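Galactokinase (Bifidobacterium longum subsp. infantis ATCC 15697 = JCM 1222 = DSM 20088, PDB 6TEQ) probably catalyses the ATP-dependent phosphorylation of galactose, as a galactokinase of the GHMP kinase family, and here holds 2-deoxy-2-fluoro-galactose in its sugar pocket. Local coordinates at residues A[52-57]-A[305-310]; A[202-207]-A[216-221]. All blocks are in the same frame, centred on the assembly; numbering follows the deposited sequence.

Contact 1. Residues A[52-57]-A[305-310]; sequences AGLCLP and TEIERV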
ATOM      1  N   ALA A  52      -2.343  14.685   4.152  1.00 14.09           N
ATOM      2  CA  ALA A  52      -3.662  14.713   4.829  1.00 10.89           C
ATOM      3  C   ALA A  52      -4.784  14.672   3.764  1.00 14.32           C
ATOM      4  O   ALA A  52      -5.875  15.229   3.977  1.00 13.43           O
ATOM      5  CB  ALA A  52      -3.796  15.943   5.731  1.00 12.71           C
ATOM      6  N   GLY A  53      -4.526  14.035   2.618  1.00 13.31           N
ATOM      7  CA  GLY A  53      -5.470  14.022   1.510  1.00 11.81           C
ATOM      8  C   GLY A  53      -6.404  12.842   1.564  1.00 14.20           C
ATOM      9  O   GLY A  53      -6.631  12.259   2.617  1.00 15.17           O
ATOM     10  N   LEU A  54      -6.971  12.575   0.412  1.00 12.26           N
ATOM     11  CA  LEU A  54      -7.901  11.453   0.184  1.00 12.50           C
ATOM     12  C   LEU A  54      -7.171  10.381  -0.594  1.00 11.30           C
ATOM     13  O   LEU A  54      -6.356  10.702  -1.486  1.00 11.83           O
ATOM     14  CB  LEU A  54      -9.125  11.867  -0.632  1.00 12.77           C
ATOM     15  CG  LEU A  54      -9.958  12.954   0.028  1.00 13.96           C
ATOM     16  CD1 LEU A  54     -11.078  13.391  -0.900  1.00 15.36           C
ATOM     17  CD2 LEU A  54     -10.531  12.476   1.353  1.00 12.98           C
ATOM     18  N   CYS A  55      -7.536   9.117  -0.308  0.50 10.40           N
ATOM     19  CA  CYS A  55      -7.006   7.927  -1.016  0.50  9.04           C
ATOM     20  C   CYS A  55      -8.153   6.966  -1.266  0.50 10.42           C
ATOM     21  O   CYS A  55      -9.223   7.117  -0.641  0.50  9.84           O
ATOM     22  CB  CYS A  55      -5.887   7.238  -0.240  0.50  7.66           C
ATOM     23  SG  CYS A  55      -4.670   8.377   0.478  0.50  7.64           S
ATOM     24  N   LEU A  56      -7.912   5.998  -2.136  1.00 10.41           N
ATOM     25  CA  LEU A  56      -8.926   4.986  -2.476  1.00 11.20           C
ATOM     26  C   LEU A  56      -8.293   3.646  -2.779  1.00 11.09           C
ATOM     27  O   LEU A  56      -8.311   3.213  -3.936  1.00 11.23           O
ATOM     28  CB  LEU A  56      -9.773   5.522  -3.630  1.00 10.53           C
ATOM     29  CG  LEU A  56     -11.067   4.766  -3.866  1.00 11.60           C
ATOM     30  CD1 LEU A  56     -12.050   4.969  -2.706  1.00 11.43           C
ATOM     31  CD2 LEU A  56     -11.694   5.217  -5.161  1.00 13.30           C
ATOM     32  N   PRO A  57      -7.752   2.972  -1.739  1.00 11.65           N
ATOM     33  CA  PRO A  57      -7.208   1.636  -1.975  1.00 12.07           C
ATOM     34  C   PRO A  57      -8.238   0.517  -1.844  1.00 11.86           C
ATOM     35  O   PRO A  57      -9.302   0.677  -1.295  1.00 12.28           O
ATOM     36  CB  PRO A  57      -6.176   1.499  -0.846  1.00 12.36           C
ATOM     37  CG  PRO A  57      -6.766   2.311   0.314  1.00 12.66           C
ATOM     38  CD  PRO A  57      -7.391   3.539  -0.400  1.00 12.02           C
ATOM     39  N   THR A 305      -4.772  18.609  -7.383  1.00 14.46           N
ATOM     40  CA  THR A 305      -5.611  18.008  -8.455  1.00 13.73           C
ATOM     41  C   THR A 305      -5.927  16.550  -8.108  1.00 10.93           C
ATOM     42  O   THR A 305      -7.005  16.058  -8.415  1.00 11.53           O
ATOM     43  CB  THR A 305      -5.035  18.214  -9.858  1.00 15.11           C
ATOM     44  OG1 THR A 305      -3.783  17.536  -9.966  1.00 12.64           O
ATOM     45  CG2 THR A 305      -4.928  19.694 -10.212  1.00 13.92           C
ATOM     46  N   GLU A 306      -4.972  15.852  -7.488  1.00 11.09           N
ATOM     47  CA  GLU A 306      -5.163  14.412  -7.197  1.00 11.80           C
ATOM     48  C   GLU A 306      -6.252  14.299  -6.139  1.00  8.81           C
ATOM     49  O   GLU A 306      -7.068  13.318  -6.213  1.00 12.61           O
ATOM     50  CB  GLU A 306      -3.842  13.785  -6.731  1.00 11.92           C
ATOM     51  CG  GLU A 306      -3.907  12.300  -6.551  1.00 11.60           C
ATOM     52  CD  GLU A 306      -3.897  11.471  -7.812  1.00 13.10           C
ATOM     53  OE1 GLU A 306      -4.009  12.039  -8.929  1.00 13.30           O
ATOM     54  OE2 GLU A 306      -3.841  10.260  -7.634  1.00 11.67           O
ATOM     55  N   ILE A 307      -6.238  15.119  -5.106  1.00 12.53           N
ATOM     56  CA  ILE A 307      -7.260  15.015  -4.043  1.00 12.14           C
ATOM     57  C   ILE A 307      -8.640  15.180  -4.696  1.00 11.57           C
ATOM     58  O   ILE A 307      -9.556  14.352  -4.411  1.00 12.49           O
ATOM     59  CB  ILE A 307      -7.009  16.013  -2.902  1.00 14.01           C
ATOM     60  CG1 ILE A 307      -5.711  15.699  -2.130  1.00 12.27           C
ATOM     61  CG2 ILE A 307      -8.191  16.064  -1.963  1.00 14.57           C
ATOM     62  CD1 ILE A 307      -5.250  16.760  -1.138  1.00 15.03           C
ATOM     63  N   GLU A 308      -8.788  16.152  -5.591  1.00 13.06           N
ATOM     64  CA  GLU A 308     -10.083  16.350  -6.241  1.00 13.52           C
ATOM     65  C   GLU A 308     -10.399  15.146  -7.137  1.00 12.26           C
ATOM     66  O   GLU A 308     -11.559  14.707  -7.192  1.00 14.53           O
ATOM     67  CB  GLU A 308     -10.120  17.626  -7.084  1.00 13.95           C
ATOM     68  CG  GLU A 308     -11.550  18.005  -7.364  1.00 16.26           C
ATOM     69  CD  GLU A 308     -12.345  18.501  -6.155  1.00 21.35           C
ATOM     70  OE1 GLU A 308     -12.019  19.502  -5.632  1.00 27.95           O
ATOM     71  OE2 GLU A 308     -13.294  17.868  -5.757  1.00 29.27           O
ATOM     72  N   ARG A 309      -9.412  14.571  -7.836  1.00 12.31           N
ATOM     73  CA  ARG A 309      -9.669  13.393  -8.662  1.00 11.84           C
ATOM     74  C   ARG A 309     -10.252  12.283  -7.806  1.00  9.86           C
ATOM     75  O   ARG A 309     -11.025  11.456  -8.359  1.00 10.25           O
ATOM     76  CB  ARG A 309      -8.405  12.942  -9.385  1.00 11.81           C
ATOM     77  CG  ARG A 309      -8.071  13.831 -10.569  1.00 12.26           C
ATOM     78  CD  ARG A 309      -6.970  13.263 -11.431  1.00 12.77           C
ATOM     79  NE  ARG A 309      -5.668  13.381 -10.761  1.00 13.11           N
ATOM     80  CZ  ARG A 309      -4.878  14.453 -10.870  1.00 11.06           C
ATOM     81  NH1 ARG A 309      -5.204  15.422 -11.706  1.00 13.01           N
ATOM     82  NH2 ARG A 309      -3.699  14.464 -10.281  1.00 12.50           N
ATOM     83  N   VAL A 310      -9.833  12.125  -6.565  1.00 10.36           N
ATOM     84  CA  VAL A 310     -10.418  11.043  -5.747  1.00 10.64           C
ATOM     85  C   VAL A 310     -11.935  11.254  -5.666  1.00 10.34           C
ATOM     86  O   VAL A 310     -12.698  10.293  -5.795  1.00 11.50           O
ATOM     87  CB  VAL A 310      -9.771  10.885  -4.381  1.00 12.14           C
ATOM     88  CG1 VAL A 310     -10.455   9.794  -3.594  1.00 12.43           C
ATOM     89  CG2 VAL A 310      -8.264  10.594  -4.454  1.00 13.20           C
TER
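CG1 of Val310 stands anti to its own backbone N (chi1 178°) and rests against CB of Leu54 at 3.9 Å, while CG of Leu54 stands anti to its carbonyl carbon (chi1 -60°), which sets it 4.1 Å from CG2 of Ile307. The other methyl, CG2 of Val310, approaches the carbonyl O of Leu54 to 3.5 Å; that oxygen accepts a hydrogen bond from OG1 of Thr48. The Leu54 and Ile307 side chains cross at about a right angle, CD1 of Leu54 lying 4.1 Å from Ile307 CG2. CD1 of Ile307 lies 3.8 Å from CA of Gly53. This is a face of helix 294-318 laid on the start of strand 54-70, within the galactose-binding signature of the galactokinases, by van der Waals packing with no hydrogen bond across it. The backbone N of Leu54 is buried here and has no partner in the model. Leu56 adds a looser touch, its CB 4.3 Å from CG1 of Val310. On the helix, Arg309 grips Glu306 in a side-on salt bridge, NE and NH2 both donating to OE1 (2.8 Å each). The other carboxylate oxygen, OE2 of Glu306, is hydrogen-bonded to Ser332 OG and accepts from the backbone N of Gly45 and of Glu46, a galactose-binding residue, which ties the helix to the sugar-binding loop.

Contact 2. Residues A[202-207]-A[216-221]; sequences HALLLD and ENVSQQ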
ATOM      1  N   HIS A 202     -15.312  -3.628  -1.876  1.00 12.54           N
ATOM      2  CA  HIS A 202     -15.326  -2.180  -1.625  1.00 11.25           C
ATOM      3  C   HIS A 202     -13.914  -1.610  -1.702  1.00 10.17           C
ATOM      4  O   HIS A 202     -12.959  -2.333  -1.382  1.00 12.08           O
ATOM      5  CB  HIS A 202     -15.911  -1.908  -0.239  1.00 12.34           C
ATOM      6  CG  HIS A 202     -17.331  -2.287  -0.127  1.00 14.27           C
ATOM      7  ND1 HIS A 202     -17.729  -3.600  -0.013  1.00 14.95           N
ATOM      8  CD2 HIS A 202     -18.440  -1.527  -0.162  1.00 16.51           C
ATOM      9  CE1 HIS A 202     -19.053  -3.618   0.078  1.00 16.41           C
ATOM     10  NE2 HIS A 202     -19.531  -2.355  -0.035  1.00 17.85           N
ATOM     11  N   ALA A 203     -13.846  -0.330  -2.075  1.00 12.09           N
ATOM     12  CA  ALA A 203     -12.657   0.506  -1.933  1.00 11.34           C
ATOM     13  C   ALA A 203     -12.801   1.329  -0.659  1.00 11.90           C
ATOM     14  O   ALA A 203     -13.927   1.667  -0.298  1.00 14.88           O
ATOM     15  CB  ALA A 203     -12.519   1.323  -3.210  1.00 14.21           C
ATOM     16  N   LEU A 204     -11.685   1.642  -0.062  1.00 10.05           N
ATOM     17  CA  LEU A 204     -11.646   2.362   1.177  1.00 11.79           C
ATOM     18  C   LEU A 204     -11.413   3.860   0.906  1.00 11.41           C
ATOM     19  O   LEU A 204     -10.278   4.291   0.499  1.00 12.88           O
ATOM     20  CB  LEU A 204     -10.521   1.787   2.018  1.00 12.28           C
ATOM     21  CG  LEU A 204     -10.443   2.384   3.426  1.00 12.93           C
ATOM     22  CD1 LEU A 204     -11.523   1.781   4.290  1.00 17.50           C
ATOM     23  CD2 LEU A 204      -9.086   2.142   4.041  1.00 13.91           C
ATOM     24  N   LEU A 205     -12.459   4.690   0.906  1.00 11.04           N
ATOM     25  CA  LEU A 205     -12.219   6.165   0.737  1.00 10.19           C
ATOM     26  C   LEU A 205     -11.688   6.688   2.082  1.00 12.40           C
ATOM     27  O   LEU A 205     -12.437   6.803   3.063  1.00 12.02           O
ATOM     28  CB  LEU A 205     -13.526   6.839   0.330  1.00 12.16           C
ATOM     29  CG  LEU A 205     -13.457   8.339   0.220  1.00 13.27           C
ATOM     30  CD1 LEU A 205     -12.360   8.821  -0.722  1.00 15.61           C
ATOM     31  CD2 LEU A 205     -14.810   8.875  -0.162  1.00 12.80           C
ATOM     32  N   LEU A 206     -10.377   6.865   2.111  1.00 11.80           N
ATOM     33  CA  LEU A 206      -9.610   7.145   3.336  1.00 12.80           C
ATOM     34  C   LEU A 206      -9.293   8.632   3.335  1.00 11.93           C
ATOM     35  O   LEU A 206      -8.694   9.170   2.396  1.00 13.35           O
ATOM     36  CB  LEU A 206      -8.372   6.263   3.308  1.00 13.88           C
ATOM     37  CG  LEU A 206      -7.361   6.581   4.400  1.00 13.95           C
ATOM     38  CD1 LEU A 206      -7.909   6.151   5.740  1.00 16.43           C
ATOM     39  CD2 LEU A 206      -6.058   5.886   4.105  1.00 13.92           C
ATOM     40  N   ASP A 207      -9.698   9.294   4.411  1.00 11.87           N
ATOM     41  CA  ASP A 207      -9.420  10.694   4.630  1.00 13.03           C
ATOM     42  C   ASP A 207      -8.307  10.811   5.631  1.00 14.41           C
ATOM     43  O   ASP A 207      -8.511  10.392   6.769  1.00 14.42           O
ATOM     44  CB  ASP A 207     -10.725  11.376   5.026  1.00 11.85           C
ATOM     45  CG  ASP A 207     -10.625  12.889   5.127  1.00 12.54           C
ATOM     46  OD1 ASP A 207      -9.525  13.402   5.418  1.00 13.74           O
ATOM     47  OD2 ASP A 207     -11.687  13.541   4.876  1.00 16.93           O
ATOM     48  N   GLU A 216     -14.774   8.538  11.439  1.00 12.29           N
ATOM     49  CA  GLU A 216     -14.871   9.719  10.549  1.00 13.15           C
ATOM     50  C   GLU A 216     -14.019   9.575   9.295  1.00 13.67           C
ATOM     51  O   GLU A 216     -14.234  10.369   8.375  1.00 14.03           O
ATOM     52  CB  GLU A 216     -14.403  10.980  11.301  1.00 15.05           C
ATOM     53  CG  GLU A 216     -15.355  11.464  12.391  1.00 17.11           C
ATOM     54  CD  GLU A 216     -14.879  12.663  13.222  1.00 18.18           C
ATOM     55  OE1 GLU A 216     -13.621  12.917  13.363  1.00 19.04           O
ATOM     56  OE2 GLU A 216     -15.780  13.300  13.850  1.00 22.43           O
ATOM     57  N   ASN A 217     -12.984   8.708   9.303  1.00 12.75           N
ATOM     58  CA  ASN A 217     -11.897   8.871   8.309  1.00 11.93           C
ATOM     59  C   ASN A 217     -11.967   7.764   7.246  1.00 10.35           C
ATOM     60  O   ASN A 217     -11.127   7.827   6.334  1.00 13.71           O
ATOM     61  CB  ASN A 217     -10.549   9.044   8.957  1.00 12.86           C
ATOM     62  CG  ASN A 217      -9.903   7.796   9.487  1.00 10.46           C
ATOM     63  OD1 ASN A 217     -10.436   6.672   9.368  1.00 14.00           O
ATOM     64  ND2 ASN A 217      -8.736   7.966  10.051  1.00 14.71           N
ATOM     65  N   VAL A 218     -12.981   6.913   7.284  1.00 11.57           N
ATOM     66  CA  VAL A 218     -13.203   5.984   6.186  1.00 12.09           C
ATOM     67  C   VAL A 218     -14.659   5.905   5.774  1.00 13.73           C
ATOM     68  O   VAL A 218     -15.552   5.989   6.585  1.00 14.72           O
ATOM     69  CB  VAL A 218     -12.681   4.588   6.491  1.00 14.63           C
ATOM     70  CG1 VAL A 218     -11.184   4.552   6.595  1.00 13.37           C
ATOM     71  CG2 VAL A 218     -13.376   3.849   7.599  1.00 18.96           C
ATOM     72  N   SER A 219     -14.823   5.475   4.532  0.50 14.50           N
ATOM     73  CA  SER A 219     -16.116   5.349   3.839  0.50 15.04           C
ATOM     74  C   SER A 219     -16.003   4.215   2.815  0.50 14.83           C
ATOM     75  O   SER A 219     -15.262   4.383   1.817  0.50 15.23           O
ATOM     76  CB  SER A 219     -16.490   6.656   3.219  0.50 14.22           C
ATOM     77  OG  SER A 219     -17.556   6.464   2.321  0.50 17.31           O
ATOM     78  N   GLN A 220     -16.671   3.087   3.059  1.00 14.48           N
ATOM     79  CA  GLN A 220     -16.545   1.917   2.171  1.00 11.11           C
ATOM     80  C   GLN A 220     -17.322   2.227   0.889  1.00 13.90           C
ATOM     81  O   GLN A 220     -18.550   2.494   0.964  1.00 16.94           O
ATOM     82  CB  GLN A 220     -17.079   0.666   2.835  1.00 12.71           C
ATOM     83  CG  GLN A 220     -16.323   0.283   4.091  1.00 12.15           C
ATOM     84  CD  GLN A 220     -14.921  -0.197   3.917  1.00 14.07           C
ATOM     85  OE1 GLN A 220     -14.581  -0.594   2.828  1.00 16.09           O
ATOM     86  NE2 GLN A 220     -14.144  -0.213   5.011  1.00 16.24           N
ATOM     87  N   GLN A 221     -16.642   2.257  -0.255  1.00 11.82           N
ATOM     88  CA  GLN A 221     -17.254   2.613  -1.535  1.00 12.37           C
ATOM     89  C   GLN A 221     -17.409   1.315  -2.335  1.00 12.44           C
ATOM     90  O   GLN A 221     -16.464   0.504  -2.417  1.00 12.81           O
ATOM     91  CB  GLN A 221     -16.356   3.586  -2.283  1.00 12.19           C
ATOM     92  CG  GLN A 221     -16.258   4.926  -1.611  1.00 13.64           C
ATOM     93  CD  GLN A 221     -17.601   5.602  -1.660  1.00 15.68           C
ATOM     94  OE1 GLN A 221     -18.328   5.527  -2.645  1.00 16.81           O
ATOM     95  NE2 GLN A 221     -17.877   6.407  -0.632  1.00 18.28           N
TER
HETATM   96  O   HOH W   1     -12.389  -1.365   1.240  1.00 12.26           O
HETATM   97  O   HOH W   2      -7.334  10.486   9.188  1.00 16.51           O
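Ala203 and Gln221 exchange two backbone hydrogen bonds, Gln221 N to Ala203 O and Ala203 N to Gln221 O, both 2.8 Å; the first is nearly straight (177° at the hydrogen). Asp207 N reaches Asn217 O at the same length and as straight, while Leu205 N binds Ser219 O at 3.0 Å and the return bond from Ser219 N to Leu205 O is weak. Waters bridge both ends: one donates to Gln220 OE1 and, weakly, to His202 O, and another donates to Asp207 O and accepts from Asn217 ND2, whose OD1 is bonded to Arg197 NH1. The amide of Gln220 is held further by Thr199 and by the carbonyl of Arg197. The pairing makes an antiparallel strand pair whose strand 202-207 also pairs with strand 54-70, so strand 218-222 extends the large mixed sheet. On one face CG1 of Val218 sits between two leucines, 3.6 Å from CD1 of Leu204 and 3.7 Å from CD1 of Leu206; CG of Leu204, anti to the backbone N (chi1 -175°), is thereby set against the same methyl. On the other face Leu205 and Gln221 lie side by side, pointing the same way, with CB of Leu205 3.9 Å from CG of Gln221. The bent Gln221 chain turns its NE2 back to donate to OG of one Ser219 conformer at 3.0 Å. An alanine at Gln221 would probably leave that conformer's hydroxyl without this donor and open a gap beside CB of Leu205. At the strand start the His202 and Gln220 side chains cross at about a right angle, ring and amide planes 83° apart, with His202 CB 3.6 Å from Gln220 OE1; ND1 of His202 is hydrogen-bonded to Glu200 O.

How the contacts relate
Strand 54-70 and strand 202-207 are neighbours in one sheet, and two probable hydrogen bonds couple the contacts directly: Pro57 O to Leu204 N and Cys55 N to Leu206 O, both 2.9 Å. Their centres lie 11 Å apart. Leu205 packs between them, its CD1 3.6 Å from both Val310 CG1 and Cys55 O, so helix 294-318 packs on both strands. The sugar pocket lies close to both contacts: the Cys55 side chain of contact 1 is about 6 Å from the bound 2-deoxy-2-fluoro-galactose and about 4 Å from the side chain of Asp49, whereas the side chain of Leu206 in contact 2 is about 8 Å from the alpha form of the sugar.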